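Local coordinates for protein probable translation initiation factor eIF-2B subunit delta (Schizosaccharomyces pombe, PDB 5B04) that serves as a subunit of the eIF2B complex, which catalyses the exchange of GDP for GTP on the gamma subunit of translation initiation factor eIF2, at residues 260-265 with 290-295; 267-272 with 335-340; 347-352 with 383-388; 351-356 with 430-435. One frame throughout, in Å; residues are numbered along the deposited sequence.

Interaction 1: 260-265 with 290-295; sequences AATEKI and VGKKFR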
loop_
_atom_site.group_PDB
_atom_site.type_symbol
_atom_site.label_atom_id
_atom_site.label_comp_id
_atom_site.label_asym_id
_atom_site.label_seq_id
_atom_site.Cartn_x
_atom_site.Cartn_y
_atom_site.Cartn_z
ATOM N N ALA G 260 6.781 36.338 6.575
ATOM C CA ALA G 260 7.288 35.474 5.523
ATOM C C ALA G 260 6.130 34.798 4.797
ATOM O O ALA G 260 6.136 34.677 3.572
ATOM C CB ALA G 260 8.238 34.441 6.103
ATOM N N ALA G 261 5.135 34.369 5.565
ATOM C CA ALA G 261 3.976 33.683 5.009
ATOM C C ALA G 261 2.989 34.654 4.365
ATOM O O ALA G 261 2.379 34.340 3.342
ATOM C CB ALA G 261 3.282 32.868 6.089
ATOM N N THR G 262 2.837 35.829 4.969
ATOM C CA THR G 262 1.866 36.818 4.509
ATOM C C THR G 262 2.161 37.301 3.091
ATOM O O THR G 262 1.247 37.522 2.297
ATOM C CB THR G 262 1.822 38.038 5.452
ATOM O OG1 THR G 262 1.558 37.597 6.790
ATOM C CG2 THR G 262 0.738 39.016 5.023
ATOM N N GLU G 263 3.442 37.453 2.770
ATOM C CA GLU G 263 3.835 37.960 1.461
ATOM C C GLU G 263 3.635 36.922 0.360
ATOM O O GLU G 263 3.789 37.223 -0.824
ATOM C CB GLU G 263 5.289 38.433 1.486
ATOM C CG GLU G 263 5.519 39.633 2.392
ATOM C CD GLU G 263 4.655 40.823 2.012
ATOM O OE1 GLU G 263 4.486 41.079 0.801
ATOM O OE2 GLU G 263 4.138 41.500 2.926
ATOM N N LYS G 264 3.291 35.699 0.752
ATOM C CA LYS G 264 2.945 34.664 -0.213
ATOM C C LYS G 264 1.464 34.741 -0.563
ATOM O O LYS G 264 1.011 34.130 -1.529
ATOM C CB LYS G 264 3.298 33.278 0.326
ATOM C CG LYS G 264 4.730 32.864 0.037
ATOM C CD LYS G 264 5.017 32.946 -1.454
ATOM C CE LYS G 264 6.446 32.552 -1.772
ATOM N NZ LYS G 264 6.694 32.522 -3.241
ATOM N N ILE G 265 0.716 35.505 0.228
ATOM C CA ILE G 265 -0.703 35.716 -0.023
ATOM C C ILE G 265 -0.909 36.769 -1.108
ATOM O O ILE G 265 -0.326 37.852 -1.055
ATOM C CB ILE G 265 -1.446 36.150 1.255
ATOM C CG1 ILE G 265 -1.297 35.084 2.343
ATOM C CG2 ILE G 265 -2.914 36.415 0.961
ATOM C CD1 ILE G 265 -1.955 35.453 3.652
ATOM N N VAL G 290 -2.747 44.429 6.683
ATOM C CA VAL G 290 -1.907 45.083 5.684
ATOM C C VAL G 290 -2.723 45.335 4.411
ATOM O O VAL G 290 -2.224 45.877 3.425
ATOM C CB VAL G 290 -0.646 44.242 5.365
ATOM C CG1 VAL G 290 0.399 45.074 4.632
ATOM C CG2 VAL G 290 -0.044 43.703 6.644
ATOM N N GLY G 291 -3.993 44.944 4.446
ATOM C CA GLY G 291 -4.908 45.233 3.357
ATOM C C GLY G 291 -4.811 44.279 2.183
ATOM O O GLY G 291 -4.726 44.706 1.031
ATOM N N LYS G 292 -4.826 42.982 2.474
ATOM C CA LYS G 292 -4.853 41.966 1.430
ATOM C C LYS G 292 -6.284 41.482 1.218
ATOM O O LYS G 292 -7.000 41.205 2.181
ATOM C CB LYS G 292 -3.942 40.792 1.788
ATOM C CG LYS G 292 -2.469 41.154 1.913
ATOM C CD LYS G 292 -1.635 40.465 0.846
ATOM C CE LYS G 292 -0.148 40.627 1.113
ATOM N NZ LYS G 292 0.676 39.924 0.092
ATOM N N LYS G 293 -6.701 41.391 -0.040
ATOM C CA LYS G 293 -8.045 40.924 -0.359
ATOM C C LYS G 293 -8.080 39.410 -0.533
ATOM O O LYS G 293 -7.579 38.872 -1.519
ATOM C CB LYS G 293 -8.576 41.606 -1.620
ATOM C CG LYS G 293 -7.920 42.937 -1.950
ATOM C CD LYS G 293 -8.215 43.336 -3.385
ATOM C CE LYS G 293 -9.699 43.190 -3.690
ATOM N NZ LYS G 293 -10.092 43.899 -4.936
ATOM N N PHE G 294 -8.687 38.731 0.433
ATOM C CA PHE G 294 -8.764 37.278 0.421
ATOM C C PHE G 294 -9.912 36.809 1.300
ATOM O O PHE G 294 -10.464 37.585 2.079
ATOM C CB PHE G 294 -7.447 36.667 0.906
ATOM C CG PHE G 294 -7.146 36.954 2.350
ATOM C CD1 PHE G 294 -6.561 38.152 2.722
ATOM C CD2 PHE G 294 -7.449 36.029 3.334
ATOM C CE1 PHE G 294 -6.287 38.423 4.047
ATOM C CE2 PHE G 294 -7.176 36.295 4.663
ATOM C CZ PHE G 294 -6.593 37.493 5.019
ATOM N N ARG G 295 -10.274 35.538 1.172
ATOM C CA ARG G 295 -11.238 34.938 2.082
ATOM C C ARG G 295 -10.691 33.623 2.622
ATOM O O ARG G 295 -9.863 32.974 1.982
ATOM C CB ARG G 295 -12.591 34.728 1.396
ATOM C CG ARG G 295 -12.566 33.840 0.165
ATOM C CD ARG G 295 -13.958 33.744 -0.442
ATOM N NE ARG G 295 -13.977 33.001 -1.697
ATOM C CZ ARG G 295 -14.403 31.747 -1.817
ATOM N NH1 ARG G 295 -14.847 31.093 -0.751
ATOM N NH2 ARG G 295 -14.385 31.149 -3.000
#
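I265 and K292 mark the nearest approach of the two backbones, 7.6 Å between CA atoms, where a type I beta turn from T262 to I265 near the end of helix 231-262 faces the loop leading into strand 294-300. Both belong to the alpha/beta connections of a Rossmann-like fold; the second loop leaves helix 278-289 through a Schellman motif at G291. The contact illustrates how a lysine can bind carbonyls of the turn that follows a helix. In K292, chi2 of -115° sets CD 4.2 Å from I265 CG2; the chain then runs out extended to NZ. E263 crosses this chain at about a right angle, and its OE1 stays 4.0 Å from K292 NZ, where some attraction is likely, though beyond a salt bridge. Deeper in, I265 CG2 lies 4.4 Å from F294 CD1, obliquely to the ring, and both side chains also pack on A287 of helix 278-289. The hydroxyl of T262 turns back to V258 O in its own helix. The carbonyls of T262 and I265 would probably favour a positive charge: K292 NZ bonds weakly to T262 O at 3.3 Å and also to I265 O at 2.6 Å, lying in the plane of the I265 carbonyl.

Interaction 2: 267-272 with 335-340; sequences DGDVIL and EVTKIF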
loop_
_atom_site.group_PDB
_atom_site.type_symbol
_atom_site.label_atom_id
_atom_site.label_comp_id
_atom_site.label_asym_id
_atom_site.label_seq_id
_atom_site.Cartn_x
_atom_site.Cartn_y
_atom_site.Cartn_z
ATOM N N ASP G 267 -3.795 38.864 -3.853
ATOM C CA ASP G 267 -5.168 39.360 -3.893
ATOM C C ASP G 267 -6.083 38.414 -4.662
ATOM O O ASP G 267 -5.856 38.131 -5.838
ATOM C CB ASP G 267 -5.221 40.758 -4.511
ATOM C CG ASP G 267 -4.814 41.844 -3.534
ATOM O OD1 ASP G 267 -4.692 41.543 -2.328
ATOM O OD2 ASP G 267 -4.622 42.997 -3.972
ATOM N N GLY G 268 -7.119 37.929 -3.986
ATOM C CA GLY G 268 -8.064 37.010 -4.593
ATOM C C GLY G 268 -7.874 35.592 -4.097
ATOM O O GLY G 268 -8.554 34.669 -4.548
ATOM N N ASP G 269 -6.944 35.417 -3.163
ATOM C CA ASP G 269 -6.657 34.101 -2.606
ATOM C C ASP G 269 -7.822 33.556 -1.789
ATOM O O ASP G 269 -8.507 34.297 -1.085
ATOM C CB ASP G 269 -5.400 34.148 -1.731
ATOM C CG ASP G 269 -4.138 33.812 -2.501
ATOM O OD1 ASP G 269 -4.243 33.195 -3.581
ATOM O OD2 ASP G 269 -3.038 34.158 -2.019
ATOM N N VAL G 270 -8.041 32.251 -1.901
ATOM C CA VAL G 270 -8.978 31.549 -1.036
ATOM C C VAL G 270 -8.183 30.573 -0.178
ATOM O O VAL G 270 -7.784 29.503 -0.639
ATOM C CB VAL G 270 -10.058 30.804 -1.838
ATOM C CG1 VAL G 270 -11.000 30.067 -0.902
ATOM C CG2 VAL G 270 -10.828 31.776 -2.716
ATOM N N ILE G 271 -7.949 30.958 1.072
ATOM C CA ILE G 271 -7.008 30.255 1.934
ATOM C C ILE G 271 -7.691 29.290 2.898
ATOM O O ILE G 271 -8.663 29.643 3.563
ATOM C CB ILE G 271 -6.161 31.261 2.733
ATOM C CG1 ILE G 271 -5.355 32.139 1.774
ATOM C CG2 ILE G 271 -5.243 30.544 3.706
ATOM C CD1 ILE G 271 -4.557 33.218 2.458
ATOM N N LEU G 272 -7.170 28.068 2.968
ATOM C CA LEU G 272 -7.729 27.045 3.841
ATOM C C LEU G 272 -6.899 26.881 5.109
ATOM O O LEU G 272 -5.718 26.539 5.050
ATOM C CB LEU G 272 -7.828 25.707 3.099
ATOM C CG LEU G 272 -8.700 24.582 3.674
ATOM C CD1 LEU G 272 -9.077 23.609 2.571
ATOM C CD2 LEU G 272 -8.009 23.833 4.808
ATOM N N GLU G 335 -12.610 25.438 -4.418
ATOM C CA GLU G 335 -12.595 26.890 -4.288
ATOM C C GLU G 335 -11.254 27.380 -3.749
ATOM O O GLU G 335 -10.876 28.534 -3.950
ATOM C CB GLU G 335 -13.728 27.361 -3.372
ATOM C CG GLU G 335 -15.122 27.182 -3.951
ATOM C CD GLU G 335 -16.215 27.541 -2.960
ATOM O OE1 GLU G 335 -15.943 28.331 -2.030
ATOM O OE2 GLU G 335 -17.347 27.036 -3.110
ATOM N N VAL G 336 -10.537 26.489 -3.071
ATOM C CA VAL G 336 -9.299 26.840 -2.380
ATOM C C VAL G 336 -8.124 27.034 -3.337
ATOM O O VAL G 336 -7.938 26.255 -4.272
ATOM C CB VAL G 336 -8.929 25.760 -1.342
ATOM C CG1 VAL G 336 -7.684 26.159 -0.568
ATOM C CG2 VAL G 336 -10.092 25.523 -0.393
ATOM N N THR G 337 -7.335 28.079 -3.097
ATOM C CA THR G 337 -6.145 28.347 -3.897
ATOM C C THR G 337 -4.862 28.126 -3.098
ATOM O O THR G 337 -3.807 27.858 -3.672
ATOM C CB THR G 337 -6.144 29.785 -4.449
ATOM O OG1 THR G 337 -6.153 30.719 -3.361
ATOM C CG2 THR G 337 -7.361 30.021 -5.328
ATOM N N LYS G 338 -4.955 28.244 -1.776
ATOM C CA LYS G 338 -3.799 28.038 -0.904
ATOM C C LYS G 338 -4.186 27.395 0.426
ATOM O O LYS G 338 -5.254 27.667 0.972
ATOM C CB LYS G 338 -3.078 29.363 -0.643
ATOM C CG LYS G 338 -2.154 29.800 -1.766
ATOM C CD LYS G 338 -1.433 31.092 -1.426
ATOM C CE LYS G 338 -0.536 31.532 -2.571
ATOM N NZ LYS G 338 -1.312 31.805 -3.811
ATOM N N ILE G 339 -3.303 26.545 0.940
ATOM C CA ILE G 339 -3.525 25.879 2.219
ATOM C C ILE G 339 -2.415 26.216 3.208
ATOM O O ILE G 339 -1.233 26.030 2.916
ATOM C CB ILE G 339 -3.603 24.349 2.055
ATOM C CG1 ILE G 339 -4.759 23.970 1.130
ATOM C CG2 ILE G 339 -3.762 23.672 3.407
ATOM C CD1 ILE G 339 -4.774 22.509 0.745
ATOM N N PHE G 340 -2.799 26.713 4.379
ATOM C CA PHE G 340 -1.834 27.074 5.411
ATOM C C PHE G 340 -1.991 26.188 6.638
ATOM O O PHE G 340 -3.087 26.043 7.177
ATOM C CB PHE G 340 -1.987 28.545 5.799
ATOM C CG PHE G 340 -1.384 29.500 4.809
ATOM C CD1 PHE G 340 -1.916 29.630 3.538
ATOM C CD2 PHE G 340 -0.286 30.271 5.153
ATOM C CE1 PHE G 340 -1.364 30.509 2.626
ATOM C CE2 PHE G 340 0.270 31.153 4.245
ATOM C CZ PHE G 340 -0.270 31.271 2.980
#
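D269 meets T337 and K338 together at the start of two parallel strands, and the torsions of T337 and K338 bring their polar ends to it. T337 holds OG1 between its backbone N and carbonyl carbon (chi1 61°), and there the hydroxyl accepts from V270 N at 2.8 Å while donating to D269 OD1 at 3.1 Å. K338 runs straight until its last bond, where chi4 of 62° folds NZ over to the carboxylate in a salt bridge, 3.3 Å from D269 OD1 on its syn side. Hydroxyl and ammonium reach OD1 from the same face of the carboxylate plane, and D269 OD2 also receives Q266 N. An alanine at D269 would probably leave the K338 ammonium without its counter-charge and the T337 hydroxyl without its acceptor. Further along, V270 O takes both T337 N and K338 N; L272 N then bonds to K338 O and F340 N to L272 O, the alternation expected of parallel strands. I271 turns to the same face as K338 and sets CG2 3.5 Å from F340 CD1, oblique to the ring. On the other face L272 CD1 packs against V336 CG2 at 3.7 Å, and its CB lies 4.0 Å from I339 CG1. The pair sits centrally in the Rossmann-like sheet, with strand 294-300 beside 269-274 and strand 372-375 beside 338-342; I271 and F340 face helix 278-289, while L272 and I339 pack on helix 358-367.

Interaction 3: 347-352 with 383-388; sequences LSNGAL and ERIQLD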
loop_
_atom_site.group_PDB
_atom_site.type_symbol
_atom_site.label_atom_id
_atom_site.label_comp_id
_atom_site.label_asym_id
_atom_site.label_seq_id
_atom_site.Cartn_x
_atom_site.Cartn_y
_atom_site.Cartn_z
ATOM N N LEU G 347 8.989 16.684 11.490
ATOM C CA LEU G 347 9.864 15.519 11.602
ATOM C C LEU G 347 11.108 15.646 10.727
ATOM O O LEU G 347 11.107 16.363 9.726
ATOM C CB LEU G 347 9.093 14.249 11.247
ATOM C CG LEU G 347 7.874 13.979 12.131
ATOM C CD1 LEU G 347 7.050 12.831 11.577
ATOM C CD2 LEU G 347 8.303 13.696 13.564
ATOM N N SER G 348 12.165 14.934 11.108
ATOM C CA SER G 348 13.467 15.072 10.460
ATOM C C SER G 348 13.516 14.506 9.045
ATOM O O SER G 348 14.455 14.778 8.300
ATOM C CB SER G 348 14.551 14.406 11.311
ATOM O OG SER G 348 14.839 15.182 12.459
ATOM N N ASN G 349 12.515 13.715 8.671
ATOM C CA ASN G 349 12.449 13.197 7.309
ATOM C C ASN G 349 11.693 14.158 6.401
ATOM O O ASN G 349 11.508 13.891 5.214
ATOM C CB ASN G 349 11.794 11.816 7.277
ATOM C CG ASN G 349 10.292 11.879 7.454
ATOM O OD1 ASN G 349 9.791 12.499 8.391
ATOM N ND2 ASN G 349 9.563 11.240 6.546
ATOM N N GLY G 350 11.258 15.277 6.971
ATOM C CA GLY G 350 10.561 16.301 6.216
ATOM C C GLY G 350 9.056 16.238 6.379
ATOM O O GLY G 350 8.328 17.051 5.810
ATOM N N ALA G 351 8.588 15.271 7.159
ATOM C CA ALA G 351 7.156 15.080 7.361
ATOM C C ALA G 351 6.600 16.050 8.397
ATOM O O ALA G 351 7.299 16.450 9.328
ATOM C CB ALA G 351 6.866 13.645 7.773
ATOM N N LEU G 352 5.335 16.420 8.225
ATOM C CA LEU G 352 4.658 17.324 9.147
ATOM C C LEU G 352 3.835 16.551 10.172
ATOM O O LEU G 352 3.005 15.714 9.816
ATOM C CB LEU G 352 3.763 18.298 8.377
ATOM C CG LEU G 352 2.733 19.096 9.181
ATOM C CD1 LEU G 352 3.412 19.995 10.202
ATOM C CD2 LEU G 352 1.847 19.910 8.249
ATOM N N GLU G 383 14.420 15.396 16.111
ATOM C CA GLU G 383 15.281 14.385 15.512
ATOM C C GLU G 383 14.481 13.130 15.178
ATOM O O GLU G 383 14.949 12.258 14.447
ATOM C CB GLU G 383 16.437 14.035 16.450
ATOM C CG GLU G 383 17.423 15.166 16.685
ATOM C CD GLU G 383 18.547 14.768 17.622
ATOM O OE1 GLU G 383 18.255 14.385 18.775
ATOM O OE2 GLU G 383 19.723 14.831 17.204
ATOM N N ARG G 384 13.270 13.054 15.720
ATOM C CA ARG G 384 12.428 11.872 15.580
ATOM C C ARG G 384 11.920 11.686 14.152
ATOM O O ARG G 384 11.541 12.648 13.484
ATOM C CB ARG G 384 11.243 11.954 16.548
ATOM C CG ARG G 384 10.453 10.662 16.683
ATOM C CD ARG G 384 9.602 10.668 17.944
ATOM N NE ARG G 384 8.380 11.452 17.787
ATOM C CZ ARG G 384 7.599 11.823 18.797
ATOM N NH1 ARG G 384 7.920 11.494 20.041
ATOM N NH2 ARG G 384 6.503 12.533 18.566
ATOM N N ILE G 385 11.926 10.440 13.693
ATOM C CA ILE G 385 11.370 10.090 12.391
ATOM C C ILE G 385 10.446 8.886 12.515
ATOM O O ILE G 385 10.885 7.788 12.855
ATOM C CB ILE G 385 12.469 9.768 11.359
ATOM C CG1 ILE G 385 13.324 11.004 11.079
ATOM C CG2 ILE G 385 11.851 9.253 10.068
ATOM C CD1 ILE G 385 14.372 10.789 10.008
ATOM N N GLN G 386 9.162 9.097 12.246
ATOM C CA GLN G 386 8.194 8.009 12.272
ATOM C C GLN G 386 7.593 7.796 10.888
ATOM O O GLN G 386 7.318 8.754 10.165
ATOM C CB GLN G 386 7.099 8.284 13.304
ATOM C CG GLN G 386 6.546 9.695 13.280
ATOM C CD GLN G 386 5.604 9.968 14.438
ATOM O OE1 GLN G 386 5.827 10.881 15.234
ATOM N NE2 GLN G 386 4.544 9.174 14.538
ATOM N N LEU G 387 7.397 6.532 10.525
ATOM C CA LEU G 387 6.966 6.170 9.179
ATOM C C LEU G 387 5.449 6.067 9.054
ATOM O O LEU G 387 4.918 5.942 7.951
ATOM C CB LEU G 387 7.611 4.850 8.761
ATOM C CG LEU G 387 9.139 4.851 8.720
ATOM C CD1 LEU G 387 9.665 3.450 8.462
ATOM C CD2 LEU G 387 9.645 5.824 7.666
ATOM N N ASP G 388 4.756 6.108 10.186
ATOM C CA ASP G 388 3.299 6.086 10.186
ATOM C C ASP G 388 2.753 6.923 11.336
ATOM O O ASP G 388 3.501 7.350 12.215
ATOM C CB ASP G 388 2.774 4.651 10.273
ATOM C CG ASP G 388 3.139 3.975 11.580
ATOM O OD1 ASP G 388 4.234 4.255 12.106
ATOM O OD2 ASP G 388 2.330 3.164 12.077
#
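S348 and N349 close on I385 from a tight turn: S348 CB lies 3.6 Å from I385 CG1, and N349 CB 3.8 Å from the other branch, CG2. Beside them L347 crosses Q386 at about a right angle, its CD1 resting 3.6 Å from Q386 CG, while the second methyl, CD2, lies against the carbonyl oxygen of R384. That same oxygen receives a weak but nearly straight bond from S348 N, 3.4 Å long. A second shell of bonds holds the turn and Q386 in place. Residues 347 to 350 form a type I beta turn with G350 N bonded to L347 O, and L347 N pairs with A351 O at 2.8 Å, the pattern of a hairpin turn with a G1 beta bulge. N349 keeps CG between its backbone N and carbonyl carbon (chi1 75°), and its OD1 accepts from A351 N at 3.3 Å in an Asx turn. S348 OG is tied to T382 O. Q386 is anchored by NE2, which donates to D388 O at 3.1 Å and also to Y392 O. On the outer side, I385 packs on L371, and N349 on P380, both of a neighbouring eIF2B beta subunit. Within the chain, the turn joins strand 345-346 to strand 352-355, and L347 and Q386 both rest on Y353 of that strand and on V434 of strand 425-435.

Interaction 4: 351-356 with 430-435; sequences ALYSRA and LKYDVT. With PO4 (phosphate ion), chain P.
Y353 and V434 interlock as a non-hydrogen-bonded pair of two antiparallel strands, V434 CG2 meeting the rim of the tyrosine ring in its plane, 3.7 Å from Y353 CD1. With CG anti to its backbone N (chi1 -177°), Y353 sends its ring to the face it shares with V434, and the far end reaches Y432: CZ lies 3.4 Å from Y432 CB. The two ring planes are near parallel but slid apart, with centroids 5.1 Å from each other, Y353 CE2 standing over one face of Y432 with little overlap otherwise. On the opposite face the CB atoms of L352 and T435 meet at 4.1 Å, and their backbones are joined by two bonds. Where the side chains of R355 and Y432 diverge, A356 CB tucks against L430 O, and R355 folds back at chi2 and chi3 so that NE donates to K431 O at 2.8 Å, the oxygen lying at the guanidinium edge. R355 NH1 goes on to E306. At its outer end Y432 OH donates to O2 of a phosphate ion (probably from the crystallisation liquor) at 2.9 Å and is also bonded to R163; S160 N also holds that ion, and H344 stacks on the ring. An alanine at Y432 would probably leave Y353 CE2 without the ring beneath it and the phosphate without its hydroxyl donor. The arrangement is that of a twisted antiparallel strand pair at the middle of a small four-stranded sheet, lying beside an eIF2B beta subunit.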
loop_
_atom_site.group_PDB
_atom_site.type_symbol
_atom_site.label_atom_id
_atom_site.label_comp_id
_atom_site.label_asym_id
_atom_site.label_seq_id
_atom_site.Cartn_x
_atom_site.Cartn_y
_atom_site.Cartn_z
ATOM N N ALA G 351 8.588 15.271 7.159
ATOM C CA ALA G 351 7.156 15.080 7.361
ATOM C C ALA G 351 6.600 16.050 8.397
ATOM O O ALA G 351 7.299 16.450 9.328
ATOM C CB ALA G 351 6.866 13.645 7.773
ATOM N N LEU G 352 5.335 16.420 8.225
ATOM C CA LEU G 352 4.658 17.324 9.147
ATOM C C LEU G 352 3.835 16.551 10.172
ATOM O O LEU G 352 3.005 15.714 9.816
ATOM C CB LEU G 352 3.763 18.298 8.377
ATOM C CG LEU G 352 2.733 19.096 9.181
ATOM C CD1 LEU G 352 3.412 19.995 10.202
ATOM C CD2 LEU G 352 1.847 19.910 8.249
ATOM N N TYR G 353 4.071 16.839 11.447
ATOM C CA TYR G 353 3.359 16.180 12.535
ATOM C C TYR G 353 2.400 17.154 13.211
ATOM O O TYR G 353 2.790 17.903 14.105
ATOM C CB TYR G 353 4.354 15.609 13.551
ATOM C CG TYR G 353 3.726 14.828 14.684
ATOM C CD1 TYR G 353 3.371 13.494 14.523
ATOM C CD2 TYR G 353 3.508 15.417 15.923
ATOM C CE1 TYR G 353 2.804 12.775 15.559
ATOM C CE2 TYR G 353 2.941 14.705 16.963
ATOM C CZ TYR G 353 2.592 13.386 16.777
ATOM O OH TYR G 353 2.028 12.680 17.814
ATOM N N SER G 354 1.145 17.147 12.771
ATOM C CA SER G 354 0.143 18.061 13.308
ATOM C C SER G 354 -1.129 17.323 13.714
ATOM O O SER G 354 -1.102 16.120 13.966
ATOM C CB SER G 354 -0.186 19.152 12.287
ATOM O OG SER G 354 -1.124 20.074 12.814
ATOM N N ARG G 355 -2.241 18.052 13.771
ATOM C CA ARG G 355 -3.511 17.491 14.224
ATOM C C ARG G 355 -4.027 16.383 13.306
ATOM O O ARG G 355 -3.640 16.298 12.142
ATOM C CB ARG G 355 -4.561 18.595 14.356
ATOM C CG ARG G 355 -4.291 19.574 15.490
ATOM C CD ARG G 355 -4.138 18.856 16.826
ATOM N NE ARG G 355 -5.204 17.883 17.058
ATOM C CZ ARG G 355 -6.362 18.166 17.644
ATOM N NH1 ARG G 355 -6.614 19.398 18.063
ATOM N NH2 ARG G 355 -7.272 17.214 17.810
ATOM N N ALA G 356 -4.925 15.564 13.847
ATOM C CA ALA G 356 -5.320 14.278 13.264
ATOM C C ALA G 356 -5.771 14.300 11.800
ATOM O O ALA G 356 -5.589 13.314 11.087
ATOM C CB ALA G 356 -6.420 13.661 14.116
ATOM N N LEU G 430 -7.540 9.650 17.673
ATOM C CA LEU G 430 -6.153 10.084 17.746
ATOM C C LEU G 430 -6.098 11.601 17.652
ATOM O O LEU G 430 -6.935 12.217 16.991
ATOM C CB LEU G 430 -5.317 9.453 16.632
ATOM C CG LEU G 430 -5.296 7.926 16.549
ATOM C CD1 LEU G 430 -4.359 7.472 15.441
ATOM C CD2 LEU G 430 -4.891 7.319 17.879
ATOM N N LYS G 431 -5.120 12.206 18.316
ATOM C CA LYS G 431 -4.991 13.657 18.293
ATOM C C LYS G 431 -4.117 14.132 17.141
ATOM O O LYS G 431 -4.307 15.233 16.626
ATOM C CB LYS G 431 -4.421 14.170 19.618
ATOM C CG LYS G 431 -5.395 14.111 20.781
ATOM C CD LYS G 431 -5.224 15.311 21.700
ATOM C CE LYS G 431 -6.282 15.326 22.792
ATOM N NZ LYS G 431 -6.221 16.568 23.612
ATOM N N TYR G 432 -3.166 13.299 16.729
ATOM C CA TYR G 432 -2.156 13.749 15.779
ATOM C C TYR G 432 -2.075 12.917 14.504
ATOM O O TYR G 432 -2.810 11.946 14.327
ATOM C CB TYR G 432 -0.795 13.792 16.467
ATOM C CG TYR G 432 -0.765 14.775 17.612
ATOM C CD1 TYR G 432 -0.725 16.142 17.374
ATOM C CD2 TYR G 432 -0.801 14.338 18.930
ATOM C CE1 TYR G 432 -0.709 17.048 18.417
ATOM C CE2 TYR G 432 -0.784 15.236 19.979
ATOM C CZ TYR G 432 -0.738 16.590 19.717
ATOM O OH TYR G 432 -0.721 17.488 20.758
ATOM N N ASP G 433 -1.159 13.312 13.625
ATOM C CA ASP G 433 -1.180 12.863 12.242
ATOM C C ASP G 433 0.141 13.156 11.536
ATOM O O ASP G 433 0.630 14.286 11.566
ATOM C CB ASP G 433 -2.333 13.551 11.513
ATOM C CG ASP G 433 -2.680 12.895 10.204
ATOM O OD1 ASP G 433 -2.266 11.739 9.980
ATOM O OD2 ASP G 433 -3.391 13.540 9.407
ATOM N N VAL G 434 0.714 12.141 10.898
ATOM C CA VAL G 434 1.977 12.310 10.185
ATOM C C VAL G 434 1.747 12.536 8.695
ATOM O O VAL G 434 1.352 11.624 7.970
ATOM C CB VAL G 434 2.901 11.093 10.375
ATOM C CG1 VAL G 434 4.178 11.268 9.565
ATOM C CG2 VAL G 434 3.223 10.895 11.847
ATOM N N THR G 435 1.997 13.762 8.245
ATOM C CA THR G 435 1.833 14.109 6.840
ATOM C C THR G 435 3.154 13.964 6.090
ATOM O O THR G 435 4.108 14.687 6.371
ATOM C CB THR G 435 1.310 15.547 6.670
ATOM O OG1 THR G 435 0.249 15.789 7.603
ATOM C CG2 THR G 435 0.801 15.762 5.255
HETATM P P PO4 P . -0.870 21.049 18.992
HETATM O O1 PO4 P . -0.837 20.628 17.543
HETATM O O2 PO4 P . 0.013 20.134 19.807
HETATM O O3 PO4 P . -0.366 22.468 19.111
HETATM O O4 PO4 P . -2.286 20.973 19.510
#

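The four contacts form two clusters. Interactions 1 and 2, with centres 10 Å apart, touch where strands 294-300 and 269-274 run side by side in the Rossmann-like sheet, K293 O probably accepting from G268 N; their segments alternate along the chain. Interactions 3 and 4, also centred 10 Å apart, overlap along the chain in A351 and L352, and touch again where Q386 OE1 lies 3.6 Å from Y353 CE1. Between the clusters the centres are 22 to 29 Å apart, and both members of the first close before the second opens. One pair lies in and at the edge of the mixed Rossmann-like sheet, the other in the small antiparallel sheet and its turn, next to eIF2B beta.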